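Local coordinates for protein translation initiation inhibitor (Streptococcus pyogenes, PDB 2EWC) that is of unknown function but belongs to the highly conserved YjgF family and is named a putative translation initiation inhibitor, at the interface of chains A and B. Numbering follows the deposited sequence. Chains: chain A/B, conserved hypothetical protein.

The interface of chains A and B. Residues chain A 4, 6, 21, 26; chain B 24, 61-64, 117, 119.
In chain A the N-terminal loop, strand 5-7 and strands 18-21 and 24-30 meet, in chain B, 3-10 helix 60-62 and strands 24-30, 63-70 and 112-119. The contact is mostly apolar, and A:Arg6 adds a polar link to B:Asp61. A:Ala21 sets its methyl over a face of the B:Tyr119 ring, CB 3.8 Å from the ring centroid and displaced toward the CG side. The B:Tyr119 ring is placed there by a CG anti to the backbone N (chi1 172°). A:Ile4 runs antiparallel alongside B:Tyr119, its CG1 3.7 Å from ring atom CD2 of B:Tyr119. Its CD1 reaches on to B:Val64 CG1, which also touches the A:Ala21 methyl. B:Val64 has CG1 anti to its carbonyl carbon (chi1 -58°), which turns CG2 toward A:Tyr26. This CG2 lies over a face of the A:Tyr26 ring, 4.0 Å from the centroid, toward the CD2-CE2 edge. A:Tyr26 and B:Phe24 meet tip to tip, with the phenol OH of A:Tyr26 3.4 Å from CE1 of B:Phe24. Within chain B, B:Tyr119 CD1 packs over the rim of one B:Phe24 face and probably helps to hold the ring. A:Arg6 extends from CG to NE and donates an N-H from NH2 to the backbone carbonyl O of B:Asp61 at 2.8 Å. This hydrogen bond is fairly straight (159° at H). The oxygen lies in the guanidinium plane, but the donor stands above the carbonyl plane. Water 1 bridges NH1 to the same oxygen. Within chain A, the A:Ile4 CG2 methyl sits over one guanidinium face, toward its rim. The B:Asp61 carboxylate is not in contact but may add a weak attraction. The patch probably helps to hold subunits together in the homotrimer typical of the YjgF family.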
loop_
_atom_site.group_PDB
_atom_site.type_symbol
_atom_site.label_atom_id
_atom_site.label_comp_id
_atom_site.label_asym_id
_atom_site.label_seq_id
_atom_site.Cartn_x
_atom_site.Cartn_y
_atom_site.Cartn_z
ATOM N N ILE A 4 18.619 -12.484 -32.220
ATOM C CA ILE A 4 17.611 -12.616 -31.165
ATOM C C ILE A 4 17.919 -11.523 -30.141
ATOM O O ILE A 4 19.057 -11.363 -29.768
ATOM C CB ILE A 4 17.697 -14.004 -30.489
ATOM C CG1 ILE A 4 17.230 -15.102 -31.468
ATOM C CG2 ILE A 4 16.911 -14.018 -29.174
ATOM C CD1 ILE A 4 17.580 -16.507 -31.073
ATOM N N ARG A 6 17.373 -9.886 -26.352
ATOM C CA ARG A 6 17.007 -10.275 -25.004
ATOM C C ARG A 6 16.902 -9.039 -24.095
ATOM O O ARG A 6 17.828 -8.216 -24.020
ATOM C CB ARG A 6 18.024 -11.287 -24.477
ATOM C CG ARG A 6 17.987 -12.631 -25.254
ATOM C CD ARG A 6 19.157 -13.526 -24.909
ATOM N NE ARG A 6 18.955 -14.909 -25.382
ATOM C CZ ARG A 6 19.467 -15.415 -26.511
ATOM N NH1 ARG A 6 20.206 -14.658 -27.326
ATOM N NH2 ARG A 6 19.236 -16.693 -26.836
ATOM N N ALA A 21 12.224 -12.408 -31.081
ATOM C CA ALA A 21 12.663 -13.229 -32.214
ATOM C C ALA A 21 11.828 -12.965 -33.475
ATOM O O ALA A 21 10.694 -13.477 -33.620
ATOM C CB ALA A 21 12.607 -14.695 -31.856
ATOM N N TYR A 26 8.589 -13.380 -26.703
ATOM C CA TYR A 26 8.311 -14.434 -25.733
ATOM C C TYR A 26 8.531 -13.886 -24.362
ATOM O O TYR A 26 9.633 -13.487 -24.025
ATOM C CB TYR A 26 9.209 -15.653 -25.985
ATOM C CG TYR A 26 8.800 -16.348 -27.251
ATOM C CD1 TYR A 26 7.922 -17.439 -27.228
ATOM C CD2 TYR A 26 9.215 -15.868 -28.495
ATOM C CE1 TYR A 26 7.505 -18.050 -28.412
ATOM C CE2 TYR A 26 8.792 -16.488 -29.690
ATOM C CZ TYR A 26 7.943 -17.572 -29.628
ATOM O OH TYR A 26 7.522 -18.174 -30.814
ATOM N N PHE B 24 10.905 -20.757 -37.035
ATOM C CA PHE B 24 10.698 -21.287 -35.674
ATOM C C PHE B 24 10.777 -22.796 -35.590
ATOM O O PHE B 24 10.423 -23.495 -36.538
ATOM C CB PHE B 24 9.391 -20.771 -35.099
ATOM C CG PHE B 24 9.439 -19.299 -34.770
ATOM C CD1 PHE B 24 9.833 -18.868 -33.505
ATOM C CD2 PHE B 24 9.178 -18.346 -35.751
ATOM C CE1 PHE B 24 9.911 -17.503 -33.207
ATOM C CE2 PHE B 24 9.264 -16.981 -35.464
ATOM C CZ PHE B 24 9.622 -16.563 -34.186
ATOM N N ASP B 61 21.930 -21.281 -27.863
ATOM C CA ASP B 61 21.857 -19.838 -28.120
ATOM C C ASP B 61 20.608 -19.496 -28.979
ATOM O O ASP B 61 20.148 -18.362 -28.952
ATOM C CB ASP B 61 23.117 -19.317 -28.832
ATOM C CG ASP B 61 24.293 -18.949 -27.870
ATOM O OD1 ASP B 61 24.336 -19.335 -26.662
ATOM O OD2 ASP B 61 25.222 -18.271 -28.375
ATOM N N ALA B 62 20.076 -20.462 -29.738
ATOM C CA ALA B 62 18.865 -20.221 -30.547
ATOM C C ALA B 62 17.581 -20.403 -29.761
ATOM O O ALA B 62 16.512 -20.066 -30.252
ATOM C CB ALA B 62 18.847 -21.117 -31.766
ATOM N N VAL B 63 17.661 -20.923 -28.536
ATOM C CA VAL B 63 16.423 -21.207 -27.808
ATOM C C VAL B 63 15.794 -19.945 -27.208
ATOM O O VAL B 63 16.441 -19.216 -26.462
ATOM C CB VAL B 63 16.618 -22.291 -26.743
ATOM C CG1 VAL B 63 15.270 -22.570 -26.011
ATOM C CG2 VAL B 63 17.112 -23.565 -27.401
ATOM N N VAL B 64 14.533 -19.693 -27.558
ATOM C CA VAL B 64 13.838 -18.477 -27.145
ATOM C C VAL B 64 12.887 -18.685 -25.966
ATOM O O VAL B 64 12.657 -17.748 -25.186
ATOM C CB VAL B 64 13.105 -17.750 -28.336
ATOM C CG1 VAL B 64 14.099 -17.380 -29.446
ATOM C CG2 VAL B 64 11.946 -18.574 -28.911
ATOM N N VAL B 117 10.806 -23.600 -27.707
ATOM C CA VAL B 117 10.789 -23.042 -29.038
ATOM C C VAL B 117 12.210 -22.493 -29.317
ATOM O O VAL B 117 12.808 -21.872 -28.452
ATOM C CB VAL B 117 9.731 -21.889 -29.146
ATOM C CG1 VAL B 117 9.596 -21.416 -30.577
ATOM C CG2 VAL B 117 8.347 -22.332 -28.596
ATOM N N TYR B 119 14.708 -20.367 -32.564
ATOM C CA TYR B 119 14.524 -19.459 -33.682
ATOM C C TYR B 119 15.797 -19.323 -34.497
ATOM O O TYR B 119 16.905 -19.316 -33.948
ATOM C CB TYR B 119 14.113 -18.089 -33.161
ATOM C CG TYR B 119 14.055 -16.968 -34.196
ATOM C CD1 TYR B 119 12.922 -16.792 -34.991
ATOM C CD2 TYR B 119 15.110 -16.065 -34.347
ATOM C CE1 TYR B 119 12.829 -15.763 -35.910
ATOM C CE2 TYR B 119 15.031 -15.007 -35.288
ATOM C CZ TYR B 119 13.869 -14.877 -36.062
ATOM O OH TYR B 119 13.734 -13.873 -36.992
HETATM O O HOH W 1 21.538 -15.516 -29.657
#